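Local coordinates for endoglucanase E (Clostridium thermocellum, PDB 2WAO), which cleaves cellulose as an endoglucanase and carries an esterase domain that probably deacetylates plant cell-wall polysaccharides and binds cello-oligosaccharide in its active site, at residues Asn14-Phe19 against Val205-Ser210. Sequence-based numbering, arbitrary orientation.
With FMT (formic acid), chain L.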
ATOM      1  N   ASN A  14      12.122  -3.535  -0.947  1.00 10.14           N
ATOM      2  CA  ASN A  14      10.793  -4.133  -0.887  1.00  9.34           C
ATOM      3  C   ASN A  14       9.727  -3.224  -1.496  1.00  8.37           C
ATOM      4  O   ASN A  14       9.267  -2.316  -0.844  1.00  7.20           O
ATOM      5  CB  ASN A  14      10.404  -4.386   0.569  1.00  9.30           C
ATOM      6  CG  ASN A  14      11.276  -5.428   1.225  1.00 13.58           C
ATOM      7  OD1 ASN A  14      11.675  -6.400   0.565  1.00 15.71           O
ATOM      8  ND2 ASN A  14      11.596  -5.235   2.513  1.00 11.95           N
ATOM      9  N   GLY A  15       9.359  -3.472  -2.742  1.00  7.26           N
ATOM     10  CA  GLY A  15       8.460  -2.595  -3.444  1.00  6.21           C
ATOM     11  C   GLY A  15       8.765  -2.647  -4.927  1.00  5.98           C
ATOM     12  O   GLY A  15       9.588  -3.492  -5.410  1.00  7.24           O
ATOM     13  N   ARG A  16       8.103  -1.767  -5.647  1.00  5.08           N
ATOM     14  CA  ARG A  16       8.417  -1.493  -7.038  1.00  5.72           C
ATOM     15  C   ARG A  16       9.502  -0.441  -7.098  1.00  6.06           C
ATOM     16  O   ARG A  16       9.265   0.747  -6.815  1.00  5.37           O
ATOM     17  CB  ARG A  16       7.172  -1.061  -7.852  1.00  5.34           C
ATOM     18  CG  ARG A  16       6.106  -2.170  -7.947  1.00  5.85           C
ATOM     19  CD  ARG A  16       5.008  -1.693  -8.860  1.00  2.94           C
ATOM     20  NE  ARG A  16       3.953  -2.689  -9.062  1.00  4.60           N
ATOM     21  CZ  ARG A  16       2.957  -2.474  -9.904  1.00  2.74           C
ATOM     22  NH1 ARG A  16       2.937  -1.331 -10.585  1.00  5.05           N
ATOM     23  NH2 ARG A  16       1.987  -3.384 -10.074  1.00  3.75           N
ATOM     24  N   PHE A  17      10.718  -0.880  -7.404  1.00  7.04           N
ATOM     25  CA  PHE A  17      11.842   0.064  -7.503  1.00  7.07           C
ATOM     26  C   PHE A  17      12.340   0.155  -8.960  1.00  7.90           C
ATOM     27  O   PHE A  17      12.279  -0.838  -9.695  1.00  6.93           O
ATOM     28  CB  PHE A  17      12.992  -0.325  -6.551  1.00  7.49           C
ATOM     29  CG  PHE A  17      12.754   0.024  -5.108  1.00  4.92           C
ATOM     30  CD1 PHE A  17      13.390   1.124  -4.512  1.00  4.82           C
ATOM     31  CD2 PHE A  17      11.951  -0.776  -4.316  1.00  6.26           C
ATOM     32  CE1 PHE A  17      13.181   1.439  -3.146  1.00  5.27           C
ATOM     33  CE2 PHE A  17      11.715  -0.451  -2.957  1.00  4.41           C
ATOM     34  CZ  PHE A  17      12.359   0.631  -2.368  1.00  2.91           C
ATOM     35  N   ASP A  18      12.804   1.348  -9.351  1.00  8.49           N
ATOM     36  CA  ASP A  18      13.503   1.578 -10.600  1.00 10.16           C
ATOM     37  C   ASP A  18      15.012   1.675 -10.304  1.00 11.28           C
ATOM     38  O   ASP A  18      15.447   2.493  -9.466  1.00 11.31           O
ATOM     39  CB  ASP A  18      12.981   2.876 -11.202  1.00  9.39           C
ATOM     40  CG  ASP A  18      13.756   3.352 -12.426  1.00 16.22           C
ATOM     41  OD1 ASP A  18      14.208   2.534 -13.253  1.00 18.05           O
ATOM     42  OD2 ASP A  18      13.860   4.597 -12.576  1.00 22.38           O
ATOM     43  N   PHE A  19      15.807   0.851 -10.985  1.00 13.28           N
ATOM     44  CA  PHE A  19      17.265   0.833 -10.737  1.00 14.57           C
ATOM     45  C   PHE A  19      18.068   1.478 -11.885  1.00 17.01           C
ATOM     46  O   PHE A  19      19.290   1.309 -11.967  1.00 17.81           O
ATOM     47  CB  PHE A  19      17.694  -0.622 -10.476  1.00 14.45           C
ATOM     48  CG  PHE A  19      17.101  -1.217  -9.214  1.00 12.86           C
ATOM     49  CD1 PHE A  19      17.695  -0.973  -7.978  1.00 14.03           C
ATOM     50  CD2 PHE A  19      15.948  -2.023  -9.259  1.00 13.31           C
ATOM     51  CE1 PHE A  19      17.190  -1.522  -6.796  1.00 14.26           C
ATOM     52  CE2 PHE A  19      15.419  -2.573  -8.071  1.00 15.45           C
ATOM     53  CZ  PHE A  19      16.048  -2.318  -6.836  1.00 14.59           C
ATOM     54  N   VAL A 205       7.659   5.107 -16.034  1.00  8.57           N
ATOM     55  CA  VAL A 205       8.586   3.942 -15.962  1.00  7.79           C
ATOM     56  C   VAL A 205       7.736   2.700 -15.689  1.00  6.86           C
ATOM     57  O   VAL A 205       7.128   2.607 -14.634  1.00  6.49           O
ATOM     58  CB  VAL A 205       9.669   4.122 -14.891  1.00  8.58           C
ATOM     59  CG1 VAL A 205      10.528   2.823 -14.727  1.00  8.18           C
ATOM     60  CG2 VAL A 205      10.546   5.327 -15.247  1.00  9.74           C
ATOM     61  N   ARG A 206       7.678   1.794 -16.661  1.00  6.67           N
ATOM     62  CA  ARG A 206       6.838   0.588 -16.588  1.00  7.13           C
ATOM     63  C   ARG A 206       7.428  -0.452 -15.668  1.00  7.24           C
ATOM     64  O   ARG A 206       8.638  -0.673 -15.680  1.00  7.26           O
ATOM     65  CB  ARG A 206       6.659  -0.021 -17.970  1.00  8.87           C
ATOM     66  CG  ARG A 206       5.745   0.842 -18.803  1.00 13.55           C
ATOM     67  CD  ARG A 206       5.177   0.103 -19.996  1.00 23.33           C
ATOM     68  NE  ARG A 206       4.077   0.895 -20.531  1.00 30.69           N
ATOM     69  CZ  ARG A 206       2.785   0.569 -20.509  1.00 33.93           C
ATOM     70  NH1 ARG A 206       2.345  -0.599 -20.014  1.00 31.10           N
ATOM     71  NH2 ARG A 206       1.932   1.429 -21.045  1.00 36.60           N
ATOM     72  N   TRP A 207       6.552  -1.092 -14.901  1.00  5.63           N
ATOM     73  CA  TRP A 207       6.917  -2.204 -13.994  1.00  6.47           C
ATOM     74  C   TRP A 207       6.988  -3.550 -14.726  1.00  5.97           C
ATOM     75  O   TRP A 207       6.133  -3.859 -15.570  1.00  6.92           O
ATOM     76  CB  TRP A 207       5.836  -2.316 -12.896  1.00  5.04           C
ATOM     77  CG  TRP A 207       6.024  -3.454 -11.987  1.00  5.67           C
ATOM     78  CD1 TRP A 207       5.150  -4.501 -11.801  1.00  5.47           C
ATOM     79  CD2 TRP A 207       7.136  -3.685 -11.092  1.00  6.56           C
ATOM     80  NE1 TRP A 207       5.651  -5.349 -10.862  1.00  3.29           N
ATOM     81  CE2 TRP A 207       6.860  -4.887 -10.404  1.00  7.39           C
ATOM     82  CE3 TRP A 207       8.342  -2.986 -10.816  1.00  4.56           C
ATOM     83  CZ2 TRP A 207       7.743  -5.436  -9.428  1.00  4.15           C
ATOM     84  CZ3 TRP A 207       9.227  -3.519  -9.861  1.00  6.61           C
ATOM     85  CH2 TRP A 207       8.909  -4.746  -9.170  1.00  5.00           C
ATOM     86  N   ASP A 208       8.016  -4.347 -14.419  1.00  5.54           N
ATOM     87  CA  ASP A 208       8.134  -5.674 -15.022  1.00  6.64           C
ATOM     88  C   ASP A 208       7.455  -6.632 -14.040  1.00  6.86           C
ATOM     89  O   ASP A 208       7.958  -6.853 -12.921  1.00  7.46           O
ATOM     90  CB  ASP A 208       9.591  -6.041 -15.240  1.00  7.87           C
ATOM     91  CG  ASP A 208       9.772  -7.450 -15.775  1.00 11.08           C
ATOM     92  OD1 ASP A 208       8.766  -8.189 -15.976  1.00  8.62           O
ATOM     93  OD2 ASP A 208      10.940  -7.796 -15.992  1.00 15.38           O
ATOM     94  N   PHE A 209       6.271  -7.110 -14.415  1.00  7.08           N
ATOM     95  CA  PHE A 209       5.488  -7.992 -13.522  1.00  8.41           C
ATOM     96  C   PHE A 209       6.153  -9.342 -13.180  1.00  8.87           C
ATOM     97  O   PHE A 209       5.713 -10.028 -12.246  1.00  9.91           O
ATOM     98  CB  PHE A 209       4.054  -8.164 -14.065  1.00  8.15           C
ATOM     99  CG  PHE A 209       3.199  -6.952 -13.826  1.00  7.27           C
ATOM    100  CD1 PHE A 209       2.426  -6.884 -12.693  1.00  7.89           C
ATOM    101  CD2 PHE A 209       3.194  -5.881 -14.733  1.00  5.69           C
ATOM    102  CE1 PHE A 209       1.640  -5.765 -12.406  1.00  4.84           C
ATOM    103  CE2 PHE A 209       2.417  -4.718 -14.472  1.00  7.91           C
ATOM    104  CZ  PHE A 209       1.631  -4.668 -13.312  1.00  7.24           C
ATOM    105  N   SER A 210       7.210  -9.724 -13.896  0.50  8.90           N
ATOM    106  CA  SER A 210       7.875 -10.983 -13.521  0.50  9.33           C
ATOM    107  C   SER A 210       8.696 -10.830 -12.242  0.50  9.20           C
ATOM    108  O   SER A 210       9.065 -11.833 -11.619  0.50  9.48           O
ATOM    109  CB  SER A 210       8.767 -11.521 -14.644  0.50  9.25           C
ATOM    110  OG  SER A 210       9.934 -10.735 -14.747  0.50  8.87           O
TER
HETATM  111  C   FMT L1349      10.115  -7.491  -2.339  1.00 31.53           C
HETATM  112  O1  FMT L1349       9.656  -6.650  -3.127  1.00 30.06           O
HETATM  113  O2  FMT L1349       9.707  -7.712  -1.182  1.00 31.19           O
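R16 lies flat over one face of the W207 indole. Its guanidinium and the ring are nearly parallel, with planes 6° apart. The overlap runs from R16 CB to the guanidinium carbon, and NH2 extends past the indole. R16 CG sits over the centre of the W207 six-membered ring, 3.6 Å from its centroid, in a CH-pi contact. The chain is extended from CG to NE and carries the charge across to the five-membered ring. There R16 CZ stands 4.0 Å from the centroid of the W207 five-membered ring, a cation-pi contact, and R16 NE comes within 3.5 Å of W207 CD1. Beyond the indole, R16 NH2 reaches F209 CE1 at 3.4 Å, with the guanidinium and phenyl planes 82° apart. The F209 ring also has W207 CD1 over the centre of one face. The two aromatic residues thus border the cation from two directions.

The D18 end is looser. D18 OD1 is 4.0 Å from V205 CG1, and the two side chains cross at about a right angle. That carboxylate oxygen has its hydrogen bond with S20. At the other end, G15 N donates to O1 of a formic acid, probably from the crystallisation liquor, over 3.2 Å.

The contact joins the N-terminal beta-sheet part of this carbohydrate esterase to its SGNH-type, GDSL-like hydrolase part. R16 belongs to the first and reaches into the second. Its NH2 forms a salt bridge with E126, and its NH1 donates to the backbone oxygens of Y196 and Y198. E126 lies on strand 123-129 of the parallel sheet. R16 thus links the two parts through these bonds. The buried cation is held by the indole face of W207, two backbone carbonyls and a carboxylate, with the F209 ring alongside, which would be expected to favour its charged form.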